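PDB 3KYA: putative phosphatase, which is of unproven function but binds zinc ions and joins an IPT/TIG domain to what appears to be a six-bladed beta-propeller. Local coordinates for residues K104-L110 against I468-E474; A204-A210 against S222-R228; F443-G448 against V460-G465. All coordinates share one frame; numbering follows the deposited sequence. Where two conformers were deposited one is given.

Contact 1: residues K104-L110 against I468-E474. With EDO (1,2-ethanediol), chain C.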
loop_
_atom_site.group_PDB
_atom_site.type_symbol
_atom_site.label_atom_id
_atom_site.label_comp_id
_atom_site.label_asym_id
_atom_site.label_seq_id
_atom_site.Cartn_x
_atom_site.Cartn_y
_atom_site.Cartn_z
ATOM N N LYS A 104 8.081 1.205 17.153
ATOM C CA LYS A 104 6.936 1.677 16.379
ATOM C C LYS A 104 6.215 2.848 17.041
ATOM O O LYS A 104 6.332 3.080 18.243
ATOM C CB LYS A 104 5.925 0.535 16.182
ATOM C CG LYS A 104 6.377 -0.538 15.206
ATOM C CD LYS A 104 5.376 -1.696 15.134
ATOM C CE LYS A 104 5.791 -2.712 14.082
ATOM N NZ LYS A 104 4.910 -3.926 14.121
HETATM N N MSE A 105 5.461 3.579 16.230
HETATM C CA MSE A 105 4.583 4.620 16.733
HETATM C C MSE A 105 3.507 3.938 17.596
HETATM O O MSE A 105 3.051 2.816 17.291
HETATM C CB MSE A 105 3.936 5.387 15.578
HETATM C CG MSE A 105 4.917 6.147 14.706
HETATM SE SE MSE A 105 5.527 7.769 15.564
HETATM C CE MSE A 105 4.184 9.036 14.972
ATOM N N VAL A 106 3.118 4.602 18.679
ATOM C CA VAL A 106 2.091 4.086 19.572
ATOM C C VAL A 106 1.154 5.209 20.029
ATOM O O VAL A 106 1.549 6.373 20.071
ATOM C CB VAL A 106 2.693 3.381 20.817
ATOM C CG1 VAL A 106 3.449 2.103 20.402
ATOM C CG2 VAL A 106 3.604 4.330 21.643
ATOM N N VAL A 107 -0.083 4.854 20.367
ATOM C CA VAL A 107 -1.031 5.838 20.889
ATOM C C VAL A 107 -0.821 5.921 22.408
ATOM O O VAL A 107 -0.591 4.908 23.058
ATOM C CB VAL A 107 -2.485 5.479 20.567
ATOM C CG1 VAL A 107 -3.453 6.546 21.111
ATOM C CG2 VAL A 107 -2.673 5.317 19.052
ATOM N N GLY A 108 -0.861 7.136 22.940
ATOM C CA GLY A 108 -0.733 7.391 24.384
ATOM C C GLY A 108 -1.814 8.355 24.835
ATOM O O GLY A 108 -2.578 8.863 24.007
ATOM N N THR A 109 -1.877 8.617 26.139
ATOM C CA THR A 109 -2.850 9.565 26.685
ATOM C C THR A 109 -2.077 10.637 27.440
ATOM O O THR A 109 -1.395 10.335 28.419
ATOM C CB THR A 109 -3.884 8.872 27.586
ATOM O OG1 THR A 109 -4.570 7.853 26.830
ATOM C CG2 THR A 109 -4.929 9.889 28.139
ATOM N N LEU A 110 -2.165 11.881 26.963
ATOM C CA LEU A 110 -1.433 13.007 27.571
ATOM C C LEU A 110 -2.112 13.544 28.833
ATOM O O LEU A 110 -1.479 13.691 29.886
ATOM C CB LEU A 110 -1.337 14.160 26.560
ATOM C CG LEU A 110 -0.586 15.414 27.012
ATOM C CD1 LEU A 110 0.924 15.119 27.109
ATOM C CD2 LEU A 110 -0.895 16.601 26.109
ATOM N N ILE A 468 -6.777 14.288 25.627
ATOM C CA ILE A 468 -5.818 14.621 24.595
ATOM C C ILE A 468 -4.932 13.380 24.519
ATOM O O ILE A 468 -4.365 12.954 25.540
ATOM C CB ILE A 468 -4.962 15.847 24.912
ATOM C CG1 ILE A 468 -5.823 17.103 25.124
ATOM C CG2 ILE A 468 -3.955 16.063 23.802
ATOM C CD1 ILE A 468 -6.714 17.503 23.929
ATOM N N ARG A 469 -4.851 12.787 23.325
ATOM C CA ARG A 469 -4.065 11.591 23.059
ATOM C C ARG A 469 -2.823 11.978 22.261
ATOM O O ARG A 469 -2.765 13.060 21.672
ATOM C CB ARG A 469 -4.863 10.569 22.247
ATOM C CG ARG A 469 -6.245 10.249 22.763
ATOM C CD ARG A 469 -6.234 9.469 24.043
ATOM N NE ARG A 469 -5.757 8.096 23.886
ATOM C CZ ARG A 469 -6.490 7.077 23.442
ATOM N NH1 ARG A 469 -7.755 7.249 23.060
ATOM N NH2 ARG A 469 -5.948 5.863 23.379
ATOM N N THR A 470 -1.824 11.107 22.278
ATOM C CA THR A 470 -0.619 11.313 21.503
ATOM C C THR A 470 -0.403 10.128 20.579
ATOM O O THR A 470 -0.868 9.029 20.867
ATOM C CB THR A 470 0.643 11.441 22.393
ATOM O OG1 THR A 470 0.775 10.284 23.228
ATOM C CG2 THR A 470 0.568 12.691 23.264
ATOM N N ILE A 471 0.266 10.365 19.454
ATOM C CA ILE A 471 0.753 9.276 18.602
ATOM C C ILE A 471 2.212 9.628 18.419
ATOM O O ILE A 471 2.539 10.663 17.824
ATOM C CB ILE A 471 0.058 9.150 17.260
ATOM C CG1 ILE A 471 -1.453 9.019 17.467
ATOM C CG2 ILE A 471 0.639 7.925 16.510
ATOM C CD1 ILE A 471 -2.291 8.995 16.160
ATOM N N SER A 472 3.089 8.783 18.948
ATOM C CA SER A 472 4.525 9.055 18.938
ATOM C C SER A 472 5.306 7.767 19.093
ATOM O O SER A 472 4.740 6.734 19.458
ATOM C CB SER A 472 4.889 10.001 20.081
ATOM O OG SER A 472 4.542 9.442 21.328
HETATM N N MSE A 473 6.619 7.848 18.875
HETATM C CA MSE A 473 7.493 6.675 18.960
HETATM C C MSE A 473 7.528 6.114 20.374
HETATM O O MSE A 473 7.727 6.860 21.335
HETATM C CB MSE A 473 8.923 7.031 18.537
HETATM C CG MSE A 473 9.074 7.428 17.084
HETATM SE SE MSE A 473 8.576 5.978 15.918
HETATM C CE MSE A 473 9.865 4.687 16.596
ATOM N N GLU A 474 7.341 4.802 20.521
ATOM C CA GLU A 474 7.411 4.207 21.857
ATOM C C GLU A 474 8.812 4.428 22.460
ATOM O O GLU A 474 9.795 4.538 21.731
ATOM C CB GLU A 474 7.069 2.721 21.835
ATOM C CG GLU A 474 7.970 1.897 20.954
ATOM C CD GLU A 474 7.549 0.444 20.872
ATOM O OE1 GLU A 474 7.029 -0.104 21.868
ATOM O OE2 GLU A 474 7.775 -0.155 19.808
HETATM C C1 EDO C . 4.822 -1.176 19.664
HETATM O O1 EDO C . 4.847 -1.510 21.057
HETATM C C2 EDO C . 3.439 -1.419 19.083
HETATM O O2 EDO C . 3.181 -2.825 19.020
HETATM O O HOH W 1 2.241 8.220 22.039
#
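The carbonyl oxygen of G108 is gripped from opposite faces of its plane by two neighbouring residues of 468-474. T470 N reaches G108 O at 2.9 Å, while R469 NE meets G108 O over 3.3 Å in a more bent bond (142° at the hydrogen); both donors stand well out of the carbonyl plane, one on each side. Bends at chi2 and chi3, each -70°, fold the arginine chain back so that R469 NH2 lies 3.4 Å from V107 CG1. The guanidinium also forms salt bridges outside the pair, NH2 with D434 and NH1 with D462; D434 also bonds to T109 OG1.

The pairing is antiparallel throughout, V106 with S472 and G108 with T470 forming the hydrogen-bonded pairs. In the sequence 357 residues separate segments 104-110 and 468-474, and the earlier strand is inserted beside the last strand of the chain. This fits the Velcro closure of a beta-propeller, which this part of the chain appears to be, with its first strand completing the final blade.

On the face carrying V106 and T470, the lack of a side chain at G108 leaves room for T470 OG1, 3.5 Å from G108 CA. A water there donates to V106 O at 2.8 Å and also hydrogen-bonds T470 OG1 and S472 OG, tying three polar atoms together. Where 104-110 begins and 468-474 ends, E474 holds K104 twice: by its backbone N, which donates to K104 O, and by its carboxylate, whose OE2 receives K104 N at 3.0 Å on the anti side. Y101 OH is hydrogen-bonded to that same oxygen. E474 OE1 accepts at 2.7 Å from O1 of an ethanediol, probably a relic of crystallisation, whose carbons rest against V106 CG1.

Contact 2: residues A204-A210 against S222-R228. With ZN (zinc ion), chain B.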
loop_
_atom_site.group_PDB
_atom_site.type_symbol
_atom_site.label_atom_id
_atom_site.label_comp_id
_atom_site.label_asym_id
_atom_site.label_seq_id
_atom_site.Cartn_x
_atom_site.Cartn_y
_atom_site.Cartn_z
ATOM N N ALA A 204 2.937 35.594 13.363
ATOM C CA ALA A 204 2.065 35.124 14.459
ATOM C C ALA A 204 1.819 36.141 15.579
ATOM O O ALA A 204 1.620 35.769 16.734
ATOM C CB ALA A 204 2.593 33.794 15.040
ATOM N N GLU A 205 1.805 37.424 15.226
ATOM C CA GLU A 205 1.502 38.476 16.180
ATOM C C GLU A 205 0.001 38.445 16.480
ATOM O O GLU A 205 -0.444 38.953 17.514
ATOM C CB GLU A 205 1.925 39.849 15.632
ATOM C CG GLU A 205 1.743 40.977 16.641
ATOM C CD GLU A 205 2.318 42.337 16.207
ATOM O OE1 GLU A 205 2.773 42.497 15.044
ATOM O OE2 GLU A 205 2.295 43.260 17.063
ATOM N N TYR A 206 -0.780 37.852 15.571
ATOM C CA TYR A 206 -2.224 37.761 15.731
ATOM C C TYR A 206 -2.783 36.344 15.615
ATOM O O TYR A 206 -2.466 35.605 14.670
ATOM C CB TYR A 206 -2.920 38.636 14.684
ATOM C CG TYR A 206 -2.530 40.100 14.784
ATOM C CD1 TYR A 206 -1.378 40.574 14.164
ATOM C CD2 TYR A 206 -3.293 40.996 15.525
ATOM C CE1 TYR A 206 -1.002 41.910 14.269
ATOM C CE2 TYR A 206 -2.921 42.332 15.641
ATOM C CZ TYR A 206 -1.778 42.781 15.006
ATOM O OH TYR A 206 -1.405 44.106 15.116
HETATM N N MSE A 207 -3.625 35.997 16.583
HETATM C CA MSE A 207 -4.401 34.763 16.574
HETATM C C MSE A 207 -5.703 35.127 15.882
HETATM O O MSE A 207 -6.321 36.137 16.233
HETATM C CB MSE A 207 -4.673 34.278 17.997
HETATM C CG MSE A 207 -5.463 32.961 18.064
HETATM SE SE MSE A 207 -5.969 32.429 19.872
HETATM C CE MSE A 207 -4.251 31.819 20.604
ATOM N N ILE A 208 -6.104 34.322 14.896
ATOM C CA ILE A 208 -7.308 34.555 14.104
ATOM C C ILE A 208 -8.298 33.457 14.472
ATOM O O ILE A 208 -8.011 32.273 14.280
ATOM C CB ILE A 208 -6.969 34.560 12.594
ATOM C CG1 ILE A 208 -5.970 35.692 12.279
ATOM C CG2 ILE A 208 -8.247 34.707 11.752
ATOM C CD1 ILE A 208 -5.212 35.546 10.966
ATOM N N VAL A 209 -9.444 33.852 15.013
ATOM C CA VAL A 209 -10.433 32.937 15.550
ATOM C C VAL A 209 -11.780 33.008 14.843
ATOM O O VAL A 209 -12.411 34.074 14.803
ATOM C CB VAL A 209 -10.671 33.242 17.046
ATOM C CG1 VAL A 209 -11.738 32.318 17.626
ATOM C CG2 VAL A 209 -9.364 33.138 17.826
ATOM N N ALA A 210 -12.221 31.862 14.310
ATOM C CA ALA A 210 -13.513 31.744 13.629
ATOM C C ALA A 210 -14.601 31.244 14.589
ATOM O O ALA A 210 -14.358 30.341 15.401
ATOM C CB ALA A 210 -13.396 30.792 12.383
ATOM N N SER A 222 -18.148 36.541 12.208
ATOM C CA SER A 222 -17.554 35.313 11.705
ATOM C C SER A 222 -16.125 35.104 12.179
ATOM O O SER A 222 -15.784 33.998 12.593
ATOM C CB SER A 222 -17.553 35.319 10.180
ATOM O OG SER A 222 -18.876 35.329 9.691
ATOM N N VAL A 223 -15.294 36.143 12.086
ATOM C CA VAL A 223 -13.872 36.036 12.440
ATOM C C VAL A 223 -13.356 37.225 13.273
ATOM O O VAL A 223 -13.593 38.396 12.945
ATOM C CB VAL A 223 -12.975 35.935 11.172
ATOM C CG1 VAL A 223 -11.521 35.593 11.555
ATOM C CG2 VAL A 223 -13.543 34.917 10.137
ATOM N N TYR A 224 -12.632 36.897 14.343
ATOM C CA TYR A 224 -11.990 37.885 15.198
ATOM C C TYR A 224 -10.477 37.742 15.102
ATOM O O TYR A 224 -9.954 36.676 14.726
ATOM C CB TYR A 224 -12.426 37.714 16.661
ATOM C CG TYR A 224 -13.867 38.080 16.942
ATOM C CD1 TYR A 224 -14.898 37.176 16.707
ATOM C CD2 TYR A 224 -14.203 39.332 17.449
ATOM C CE1 TYR A 224 -16.225 37.514 16.966
ATOM C CE2 TYR A 224 -15.539 39.672 17.700
ATOM C CZ TYR A 224 -16.536 38.754 17.457
ATOM O OH TYR A 224 -17.858 39.081 17.700
ATOM N N ILE A 225 -9.780 38.813 15.476
ATOM C CA ILE A 225 -8.321 38.840 15.500
ATOM C C ILE A 225 -7.867 39.297 16.890
ATOM O O ILE A 225 -8.343 40.320 17.403
ATOM C CB ILE A 225 -7.764 39.705 14.342
ATOM C CG1 ILE A 225 -6.279 39.424 14.130
ATOM C CG2 ILE A 225 -8.037 41.232 14.564
ATOM C CD1 ILE A 225 -5.724 39.947 12.806
ATOM N N ILE A 226 -6.958 38.527 17.498
ATOM C CA ILE A 226 -6.463 38.769 18.865
ATOM C C ILE A 226 -4.961 39.036 18.853
ATOM O O ILE A 226 -4.184 38.202 18.413
ATOM C CB ILE A 226 -6.733 37.562 19.785
ATOM C CG1 ILE A 226 -8.214 37.182 19.756
ATOM C CG2 ILE A 226 -6.271 37.857 21.226
ATOM C CD1 ILE A 226 -8.568 35.941 20.558
ATOM N N LYS A 227 -4.553 40.195 19.362
ATOM C CA LYS A 227 -3.154 40.607 19.317
ATOM C C LYS A 227 -2.339 40.112 20.510
ATOM O O LYS A 227 -2.745 40.246 21.674
ATOM C CB LYS A 227 -3.071 42.130 19.248
ATOM C CG LYS A 227 -1.679 42.677 18.960
ATOM C CD LYS A 227 -1.707 44.193 18.863
ATOM C CE LYS A 227 -0.382 44.735 18.396
ATOM N NZ LYS A 227 -0.417 46.215 18.404
ATOM N N ARG A 228 -1.174 39.559 20.202
ATOM C CA ARG A 228 -0.251 39.068 21.202
ATOM C C ARG A 228 0.169 40.218 22.128
ATOM O O ARG A 228 0.428 41.345 21.674
ATOM C CB ARG A 228 0.966 38.439 20.502
ATOM C CG ARG A 228 1.898 37.615 21.402
ATOM C CD ARG A 228 3.102 37.072 20.614
ATOM N NE ARG A 228 2.774 36.067 19.584
ATOM C CZ ARG A 228 2.753 34.743 19.775
ATOM N NH1 ARG A 228 2.992 34.206 20.974
ATOM N NH2 ARG A 228 2.458 33.943 18.761
HETATM ZN ZN ZN B . 4.179 44.503 16.508
#
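Y206 and K227, a non-hydrogen-bonded pair of this antiparallel hairpin, run side by side with their ends pointing the same way. The lysine chain is extended from chi1 (-170°) onward, which lays its methylenes along the tyrosine: K227 CG is 3.6 Å from Y206 CE2, and K227 CE comes within 3.5 Å of Y206 OH. At its other end the tyrosine packs Y206 CB on I225 CG1 at 3.5 Å. K227 CE also lies 3.3 Å from E205 OE2, the oxygen that binds a zinc ion at 2.3 Å, while E205 OE1 accepts from the backbone N of D202.

I226 works on the opposite face. Its backbone exchanges two nearly straight bonds with M207, I226 N to M207 O being the shorter at 2.8 Å, and its CD1 crosses to touch V209 CG2 at 4.0 Å.

Just past the end of strand 220-227, R228 turns its guanidinium side-on to A204, NE and NH2 (2.9 Å from A204 O) both donating to that one oxygen from the same side, almost in the guanidinium plane; NH1 forms a salt bridge with D147. A leucine here would probably leave A204 O without its double grip and D147 without its charged mate.

The hairpin forms the two inner strands of a four-stranded sheet, between strands 188-193 and 240-246, and helix 276-284 covers the face of Y206, I208 and I225.

Contact 3: residues F443-G448 against V460-G465; sequences FRDVSG and VHDQVG
A classic beta bulge lies in the hairpin of strands 446-452 and 457-462, at the outer edge of what is probably the closing blade of a propeller: S447 and G448 together face H461. S447 N donates to H461 O at 3.0 Å, nearly in line with the carbonyl, and H461 N returns a bond to G448 O at 2.9 Å from well above the carbonyl plane. The imidazole, anti to the backbone N (chi1 176°), is carried out to F138, whose carbonyl oxygen is hydrogen-bonded to H461 NE2, while S447 OG is hydrogen-bonded to G142 N.

Next to the bulge, the D462 side chain bonds to the backbone of 443-448. Its OD2 receives R444 N at 3.2 Å on the syn side, and the same N-H makes a weak bond to OD1. G465 N closes an Asx motif by reaching D462 OD1 at 3.0 Å from above the carboxylate plane. The F443 ring presents its edge to this group, with CD1 3.7 Å from D462 OD2.

Farther out, V464 divides its two methyls. CG1 sits over one face of the R444 guanidinium, 3.5 Å from R444 NE, and CG2 lies against the carboxylate of D445, which forms a salt bridge with R398.

Two backbone N-H groups, together with the salt bridge from R469, thus serve the buried D462 carboxylate, an environment likely to favour its ionised form.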
loop_
_atom_site.group_PDB
_atom_site.type_symbol
_atom_site.label_atom_id
_atom_site.label_comp_id
_atom_site.label_asym_id
_atom_site.label_seq_id
_atom_site.Cartn_x
_atom_site.Cartn_y
_atom_site.Cartn_z
ATOM N N PHE A 443 -9.966 4.955 20.057
ATOM C CA PHE A 443 -10.414 6.295 20.403
ATOM C C PHE A 443 -11.933 6.268 20.502
ATOM O O PHE A 443 -12.565 5.254 20.162
ATOM C CB PHE A 443 -10.057 7.307 19.303
ATOM C CG PHE A 443 -8.574 7.416 18.971
ATOM C CD1 PHE A 443 -7.754 8.312 19.645
ATOM C CD2 PHE A 443 -8.022 6.688 17.914
ATOM C CE1 PHE A 443 -6.387 8.424 19.323
ATOM C CE2 PHE A 443 -6.689 6.815 17.576
ATOM C CZ PHE A 443 -5.863 7.677 18.286
ATOM N N ARG A 444 -12.521 7.352 21.012
ATOM C CA ARG A 444 -13.971 7.552 20.926
ATOM C C ARG A 444 -14.083 8.659 19.868
ATOM O O ARG A 444 -13.190 8.761 19.010
ATOM C CB ARG A 444 -14.608 7.870 22.284
ATOM C CG ARG A 444 -14.366 6.755 23.314
ATOM C CD ARG A 444 -15.190 6.878 24.566
ATOM N NE ARG A 444 -16.603 6.647 24.284
ATOM C CZ ARG A 444 -17.532 6.409 25.199
ATOM N NH1 ARG A 444 -17.221 6.368 26.488
ATOM N NH2 ARG A 444 -18.780 6.210 24.815
ATOM N N ASP A 445 -15.143 9.468 19.865
ATOM C CA ASP A 445 -15.266 10.523 18.832
ATOM C C ASP A 445 -14.031 11.453 18.821
ATOM O O ASP A 445 -13.712 12.074 19.834
ATOM C CB ASP A 445 -16.527 11.366 19.031
ATOM C CG ASP A 445 -17.803 10.539 19.084
ATOM O OD1 ASP A 445 -17.854 9.520 19.836
ATOM O OD2 ASP A 445 -18.773 10.951 18.402
ATOM N N VAL A 446 -13.369 11.564 17.672
ATOM C CA VAL A 446 -12.145 12.373 17.518
ATOM C C VAL A 446 -12.388 13.575 16.604
ATOM O O VAL A 446 -12.824 13.419 15.468
ATOM C CB VAL A 446 -10.946 11.512 17.014
ATOM C CG1 VAL A 446 -10.323 10.732 18.174
ATOM C CG2 VAL A 446 -11.371 10.577 15.860
ATOM N N SER A 447 -12.056 14.768 17.096
ATOM C CA SER A 447 -12.355 16.031 16.389
ATOM C C SER A 447 -11.153 16.921 16.041
ATOM O O SER A 447 -11.196 17.653 15.050
ATOM C CB SER A 447 -13.351 16.854 17.235
ATOM O OG SER A 447 -12.830 17.113 18.540
ATOM N N GLY A 448 -10.109 16.871 16.862
ATOM C CA GLY A 448 -8.918 17.705 16.690
ATOM C C GLY A 448 -7.658 16.900 16.421
ATOM O O GLY A 448 -7.524 15.763 16.898
ATOM N N VAL A 460 -3.985 14.461 19.475
ATOM C CA VAL A 460 -5.333 14.204 19.033
ATOM C C VAL A 460 -6.329 14.611 20.103
ATOM O O VAL A 460 -6.140 14.270 21.261
ATOM C CB VAL A 460 -5.529 12.699 18.801
ATOM C CG1 VAL A 460 -6.935 12.424 18.274
ATOM C CG2 VAL A 460 -4.438 12.144 17.851
ATOM N N HIS A 461 -7.397 15.311 19.723
ATOM C CA HIS A 461 -8.449 15.639 20.663
ATOM C C HIS A 461 -9.555 14.595 20.569
ATOM O O HIS A 461 -10.305 14.554 19.576
ATOM C CB HIS A 461 -9.002 17.044 20.435
ATOM C CG HIS A 461 -10.161 17.377 21.317
ATOM N ND1 HIS A 461 -11.247 18.115 20.883
ATOM C CD2 HIS A 461 -10.448 16.996 22.586
ATOM C CE1 HIS A 461 -12.117 18.227 21.871
ATOM N NE2 HIS A 461 -11.668 17.542 22.909
ATOM N N ASP A 462 -9.629 13.745 21.596
ATOM C CA ASP A 462 -10.615 12.668 21.684
ATOM C C ASP A 462 -11.777 13.275 22.493
ATOM O O ASP A 462 -11.805 13.251 23.724
ATOM C CB ASP A 462 -9.966 11.451 22.328
ATOM C CG ASP A 462 -10.819 10.201 22.269
ATOM O OD1 ASP A 462 -12.055 10.303 22.219
ATOM O OD2 ASP A 462 -10.226 9.101 22.328
ATOM N N GLN A 463 -12.692 13.876 21.741
ATOM C CA GLN A 463 -13.831 14.607 22.295
ATOM C C GLN A 463 -14.681 13.816 23.276
ATOM O O GLN A 463 -15.003 14.331 24.344
ATOM C CB GLN A 463 -14.747 15.100 21.168
ATOM C CG GLN A 463 -15.925 15.938 21.637
ATOM C CD GLN A 463 -17.072 15.926 20.641
ATOM O OE1 GLN A 463 -16.920 15.456 19.509
ATOM N NE2 GLN A 463 -18.222 16.433 21.054
ATOM N N VAL A 464 -15.060 12.585 22.921
ATOM C CA VAL A 464 -15.934 11.783 23.795
ATOM C C VAL A 464 -15.149 10.994 24.865
ATOM O O VAL A 464 -15.654 10.742 25.950
ATOM C CB VAL A 464 -16.959 10.958 22.949
ATOM C CG1 VAL A 464 -17.709 9.934 23.798
ATOM C CG2 VAL A 464 -17.964 11.921 22.275
ATOM N N GLY A 465 -13.888 10.676 24.598
ATOM C CA GLY A 465 -13.031 10.133 25.650
ATOM C C GLY A 465 -12.663 11.225 26.665
ATOM O O GLY A 465 -12.236 10.938 27.799
#

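How the contacts relate
Contacts 1 and 3 belong to one five-stranded sheet, where strands 467-473 and 457-462 are neighbours; contact 2 lies in another sheet, its centre about 30 Å from that of contact 1 and about 25 Å from that of contact 3. R469 couples contacts 1 and 3, passing from the strand pairing of the former to the D462 carboxylate of the latter. The chemistry follows location. Contact 1, partly buried, joins distant parts of the sequence and accommodates water and ethanediol. The other two are buried local hairpins, but contact 2 combines aliphatic and tyrosine packing with an arginine grip and a zinc ligand at one end, whereas contact 3 depends on a bulge and an enclosed aspartate.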